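Local coordinates for protein putative HAD family hydrolase (Streptomyces avermitilis, PDB 3MMZ) that forms the HAD-like, KdsC-family hydrolase domain of a probable N-acylneuraminate cytidylyltransferase, binds calcium, and probably uses magnesium to hydrolyse ester bonds, at residues 89-94 / 119-124; 55-60 / 96-101. One frame throughout, in Å; residues are numbered along the deposited sequence.

Contact 1: residues 89-94 / 119-124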
loop_
_atom_site.group_PDB
_atom_site.type_symbol
_atom_site.label_atom_id
_atom_site.label_comp_id
_atom_site.label_asym_id
_atom_site.label_seq_id
_atom_site.Cartn_x
_atom_site.Cartn_y
_atom_site.Cartn_z
ATOM N N LEU D 89 6.816 38.135 1.495
ATOM C CA LEU D 89 6.626 39.570 1.783
ATOM C C LEU D 89 5.197 39.884 2.196
ATOM O O LEU D 89 4.961 40.668 3.125
ATOM C CB LEU D 89 7.003 40.419 0.574
ATOM C CG LEU D 89 8.457 40.322 0.120
ATOM C CD1 LEU D 89 8.662 41.165 -1.125
ATOM C CD2 LEU D 89 9.380 40.764 1.247
ATOM N N ALA D 90 4.246 39.258 1.504
ATOM C CA ALA D 90 2.839 39.413 1.827
ATOM C C ALA D 90 2.580 38.927 3.251
ATOM O O ALA D 90 1.845 39.562 4.010
ATOM C CB ALA D 90 1.977 38.655 0.828
ATOM N N LEU D 91 3.222 37.816 3.608
ATOM C CA LEU D 91 3.106 37.227 4.935
ATOM C C LEU D 91 3.761 38.083 6.018
ATOM O O LEU D 91 3.176 38.278 7.091
ATOM C CB LEU D 91 3.692 35.807 4.937
ATOM C CG LEU D 91 3.747 34.990 6.233
ATOM C CD1 LEU D 91 2.408 34.959 6.956
ATOM C CD2 LEU D 91 4.213 33.569 5.901
ATOM N N LYS D 92 4.963 38.588 5.749
ATOM C CA LYS D 92 5.659 39.444 6.716
ATOM C C LYS D 92 4.825 40.686 7.045
ATOM O O LYS D 92 4.662 41.033 8.213
ATOM C CB LYS D 92 7.049 39.841 6.208
ATOM C CG LYS D 92 7.895 40.593 7.228
ATOM C CD LYS D 92 9.357 40.609 6.816
ATOM C CE LYS D 92 10.206 41.454 7.753
ATOM N NZ LYS D 92 10.033 42.904 7.487
ATOM N N GLN D 93 4.291 41.326 6.008
ATOM C CA GLN D 93 3.432 42.504 6.146
ATOM C C GLN D 93 2.137 42.183 6.910
ATOM O O GLN D 93 1.725 42.939 7.794
ATOM C CB GLN D 93 3.116 43.084 4.757
ATOM C CG GLN D 93 2.402 44.443 4.777
ATOM C CD GLN D 93 1.768 44.807 3.436
ATOM O OE1 GLN D 93 2.256 45.688 2.721
ATOM N NE2 GLN D 93 0.684 44.124 3.090
ATOM N N TRP D 94 1.505 41.062 6.575
ATOM C CA TRP D 94 0.273 40.639 7.245
ATOM C C TRP D 94 0.498 40.438 8.748
ATOM O O TRP D 94 -0.282 40.942 9.566
ATOM C CB TRP D 94 -0.274 39.368 6.588
ATOM C CG TRP D 94 -1.563 38.881 7.165
ATOM C CD1 TRP D 94 -2.820 39.281 6.814
ATOM C CD2 TRP D 94 -1.727 37.888 8.183
ATOM N NE1 TRP D 94 -3.758 38.605 7.557
ATOM C CE2 TRP D 94 -3.115 37.743 8.405
ATOM C CE3 TRP D 94 -0.836 37.108 8.935
ATOM C CZ2 TRP D 94 -3.636 36.847 9.343
ATOM C CZ3 TRP D 94 -1.358 36.209 9.871
ATOM C CH2 TRP D 94 -2.745 36.089 10.064
ATOM N N ALA D 119 11.234 30.299 6.400
ATOM C CA ALA D 119 12.305 31.086 7.042
ATOM C C ALA D 119 11.776 32.251 7.886
ATOM O O ALA D 119 12.401 32.639 8.878
ATOM C CB ALA D 119 13.315 31.602 6.003
ATOM N N LEU D 120 10.644 32.809 7.471
ATOM C CA LEU D 120 10.007 33.937 8.155
ATOM C C LEU D 120 9.379 33.565 9.508
ATOM O O LEU D 120 9.412 34.362 10.444
ATOM C CB LEU D 120 8.915 34.528 7.255
ATOM C CG LEU D 120 8.595 36.018 7.077
ATOM C CD1 LEU D 120 8.744 36.872 8.344
ATOM C CD2 LEU D 120 9.455 36.586 5.963
ATOM N N VAL D 121 8.796 32.373 9.606
ATOM C CA VAL D 121 7.908 32.061 10.734
ATOM C C VAL D 121 8.535 31.143 11.777
ATOM O O VAL D 121 9.517 30.455 11.504
ATOM C CB VAL D 121 6.558 31.480 10.270
ATOM C CG1 VAL D 121 5.871 32.437 9.303
ATOM C CG2 VAL D 121 6.744 30.083 9.624
ATOM N N GLY D 122 7.956 31.149 12.974
ATOM C CA GLY D 122 8.448 30.339 14.082
ATOM C C GLY D 122 8.182 28.855 13.895
ATOM O O GLY D 122 9.017 28.025 14.243
ATOM N N TRP D 123 7.029 28.531 13.318
ATOM C CA TRP D 123 6.578 27.147 13.242
ATOM C C TRP D 123 6.238 26.715 11.810
ATOM O O TRP D 123 5.057 26.558 11.477
ATOM C CB TRP D 123 5.388 26.934 14.195
ATOM C CG TRP D 123 5.788 26.952 15.650
ATOM C CD1 TRP D 123 5.853 28.042 16.478
ATOM C CD2 TRP D 123 6.176 25.824 16.440
ATOM N NE1 TRP D 123 6.263 27.660 17.734
ATOM C CE2 TRP D 123 6.462 26.300 17.738
ATOM C CE3 TRP D 123 6.309 24.447 16.173
ATOM C CZ2 TRP D 123 6.870 25.451 18.774
ATOM C CZ3 TRP D 123 6.720 23.605 17.206
ATOM C CH2 TRP D 123 6.997 24.114 18.487
ATOM N N PRO D 124 7.265 26.525 10.954
ATOM C CA PRO D 124 6.977 26.026 9.612
ATOM C C PRO D 124 6.653 24.540 9.688
ATOM O O PRO D 124 7.344 23.807 10.396
ATOM C CB PRO D 124 8.295 26.236 8.860
ATOM C CG PRO D 124 9.352 26.288 9.920
ATOM C CD PRO D 124 8.696 26.883 11.119
#
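Leu120 lays its two methyls across the aliphatic part of Lys92, the two side chains crossing at about a right angle. CD1 sits 4.0 Å from both CB and CG of Lys92, and CD2 spans the same chain from the other branch, 4.1 Å from CB and 4.1 Å from CD of Lys92. The lysine can offer this flank because its CG stands anti to the backbone N (chi1 -173°) and the next two torsions stay extended; only at chi4 (-77°) does the chain bend, and NZ leads off from Leu120 to make a weak, long ion pair with Glu96. Deeper in the contact, at the neighbouring residue of the helix, CD2 of Leu91 meets CG1 of Val121 at 4.0 Å, again nearly perpendicular. Leu91 is buried here, with Tyr107 and Leu61 of the sheet and Cys117 of helix 115-120 also touching its side chain, while Val121 rests on Val105 and Tyr107. No hydrogen bond crosses between the segments, and the 180 Å² they bury together comes from van der Waals contact, with Leu120 contributing the largest share. Were Leu120 replaced by an alanine, both methyls that touch Lys92 would go, which is likely to uncover the lysine methylenes and open a gap at the outer edge of the interface. Val121 is the first residue to leave helical angles after helix 115-120, so the contact falls where that helix hands over to strand 123-126. The pattern, a helix and the end of the next one packed side by side on one face of a parallel sheet, with Leu91 and Val121 resting on its strands, is that of the Rossmann-like alpha/beta core of HAD hydrolases.

Contact 2: residues 55-60 / 96-101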
loop_
_atom_site.group_PDB
_atom_site.type_symbol
_atom_site.label_atom_id
_atom_site.label_comp_id
_atom_site.label_asym_id
_atom_site.label_seq_id
_atom_site.Cartn_x
_atom_site.Cartn_y
_atom_site.Cartn_z
ATOM N N GLY D 55 -9.853 30.716 18.645
ATOM C CA GLY D 55 -9.384 32.107 18.678
ATOM C C GLY D 55 -8.087 32.367 17.931
ATOM O O GLY D 55 -7.522 33.458 18.017
ATOM N N LEU D 56 -7.604 31.368 17.195
ATOM C CA LEU D 56 -6.407 31.544 16.385
ATOM C C LEU D 56 -6.723 32.381 15.158
ATOM O O LEU D 56 -7.778 32.215 14.545
ATOM C CB LEU D 56 -5.842 30.190 15.956
ATOM C CG LEU D 56 -5.124 29.386 17.036
ATOM C CD1 LEU D 56 -4.997 27.938 16.597
ATOM C CD2 LEU D 56 -3.749 29.979 17.325
ATOM N N THR D 57 -5.818 33.289 14.810
ATOM C CA THR D 57 -5.968 34.071 13.588
ATOM C C THR D 57 -5.584 33.218 12.369
ATOM O O THR D 57 -4.464 32.707 12.292
ATOM C CB THR D 57 -5.139 35.371 13.649
ATOM O OG1 THR D 57 -5.448 36.076 14.861
ATOM C CG2 THR D 57 -5.453 36.259 12.456
HETATM N N MSE D 58 -6.525 33.065 11.439
HETATM C CA MSE D 58 -6.380 32.159 10.294
HETATM C C MSE D 58 -6.133 32.915 8.999
HETATM O O MSE D 58 -6.504 34.090 8.872
HETATM C CB MSE D 58 -7.638 31.304 10.110
HETATM C CG MSE D 58 -8.248 30.746 11.384
HETATM SE SE MSE D 58 -7.147 29.348 12.191
HETATM C CE MSE D 58 -7.046 28.054 10.734
ATOM N N LEU D 59 -5.522 32.230 8.032
ATOM C CA LEU D 59 -5.255 32.813 6.722
ATOM C C LEU D 59 -4.869 31.743 5.724
ATOM O O LEU D 59 -4.060 30.874 6.034
ATOM C CB LEU D 59 -4.123 33.842 6.804
ATOM C CG LEU D 59 -3.786 34.609 5.515
ATOM C CD1 LEU D 59 -4.915 35.544 5.109
ATOM C CD2 LEU D 59 -2.474 35.362 5.643
ATOM N N ILE D 60 -5.446 31.825 4.527
ATOM C CA ILE D 60 -4.964 31.064 3.384
ATOM C C ILE D 60 -4.165 31.992 2.476
ATOM O O ILE D 60 -4.652 33.056 2.074
ATOM C CB ILE D 60 -6.121 30.414 2.605
ATOM C CG1 ILE D 60 -6.773 29.331 3.472
ATOM C CG2 ILE D 60 -5.617 29.838 1.295
ATOM C CD1 ILE D 60 -8.075 28.785 2.923
ATOM N N GLU D 96 2.791 41.813 10.616
ATOM C CA GLU D 96 3.000 43.155 11.173
ATOM C C GLU D 96 1.660 43.852 11.434
ATOM O O GLU D 96 1.442 44.447 12.498
ATOM C CB GLU D 96 3.831 44.006 10.210
ATOM C CG GLU D 96 5.291 43.592 10.043
ATOM C CD GLU D 96 6.071 44.563 9.157
ATOM O OE1 GLU D 96 6.050 45.787 9.441
ATOM O OE2 GLU D 96 6.716 44.111 8.187
ATOM N N GLU D 97 0.769 43.756 10.453
ATOM C CA GLU D 97 -0.518 44.435 10.477
ATOM C C GLU D 97 -1.484 43.846 11.488
ATOM O O GLU D 97 -2.349 44.552 12.008
ATOM C CB GLU D 97 -1.149 44.366 9.100
ATOM C CG GLU D 97 -0.400 45.154 8.067
ATOM C CD GLU D 97 -0.981 44.986 6.694
ATOM O OE1 GLU D 97 -1.819 44.082 6.495
ATOM O OE2 GLU D 97 -0.598 45.774 5.815
ATOM N N GLN D 98 -1.343 42.549 11.750
ATOM C CA GLN D 98 -2.194 41.873 12.718
ATOM C C GLN D 98 -1.667 42.025 14.144
ATOM O O GLN D 98 -2.344 41.647 15.102
ATOM C CB GLN D 98 -2.320 40.386 12.364
ATOM C CG GLN D 98 -3.011 40.097 11.031
ATOM C CD GLN D 98 -4.464 40.523 11.004
ATOM O OE1 GLN D 98 -5.254 40.150 11.873
ATOM N NE2 GLN D 98 -4.827 41.305 9.996
ATOM N N GLY D 99 -0.453 42.558 14.274
ATOM C CA GLY D 99 0.226 42.656 15.563
ATOM C C GLY D 99 0.657 41.294 16.078
ATOM O O GLY D 99 0.695 41.061 17.284
ATOM N N ILE D 100 0.980 40.395 15.151
ATOM C CA ILE D 100 1.386 39.033 15.498
ATOM C C ILE D 100 2.868 38.820 15.205
ATOM O O ILE D 100 3.331 39.066 14.089
ATOM C CB ILE D 100 0.545 37.972 14.752
ATOM C CG1 ILE D 100 -0.947 38.159 15.058
ATOM C CG2 ILE D 100 1.009 36.543 15.119
ATOM C CD1 ILE D 100 -1.880 37.362 14.168
ATOM N N ALA D 101 3.592 38.363 16.222
ATOM C CA ALA D 101 5.008 38.062 16.112
ATOM C C ALA D 101 5.205 36.820 15.233
ATOM O O ALA D 101 4.614 35.772 15.514
ATOM C CB ALA D 101 5.601 37.843 17.501
#
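Thr57 starts its contact at CB, which lies 3.9 Å from CD1 of Ile100, and its two branches then divide the neighbours between them. OG1 is also 3.9 Å from that CD1, a plain van der Waals contact of the hydroxyl with a methyl. CG2, set anti to the backbone N, reaches 4.1 Å from Ile100 CD1 and, on the glutamine side, 3.9 Å from OE1 of Gln98, a methyl-to-oxygen packing contact. The end methyl of Ile100 therefore touches all three of these threonine atoms. Gln98 instead folds at chi2 (-65°), which swings its amide round to the threonine. With 93 Å² buried and no hydrogen bond across the segments, this is light surface packing, although Ile100 also rests on Ala14 of the adjoining strand. Between Gln98 and Ile100 the chain turns at Gly99, whose positive phi (70°) ends helix 87-98 in a Schellman motif. A C-terminal helix cap packed beside the start of strand 57-62, next to 14-17 in the parallel sheet, belongs to the alternating helix and strand build of the Rossmann-like HAD core.

How the contacts relate
Following the chain from the N terminus, strand 57-62 comes first, then helix 87-98, and contact 2 closes the loop between them when 96-101 returns to 55-60, with helix 68-76 and strand 80-82 in between. Contact 1 opens before that closure, at 89-94, and closes at 119-124 after strand 105-109. Their segments alternate, so the two loops cross. Helix 87-98 serves both: contact 1 ties it to the end of helix 115-120, contact 2 ties its C-terminal end to strand 57-62. The centres lie 10 Å apart, and Trp94, on the 89-94 segment of contact 1, reaches into the 55-60 segment of contact 2, its CH2 standing 3.6 Å from Thr57 CG2 and its CD2 3.7 Å from Leu59 CD2.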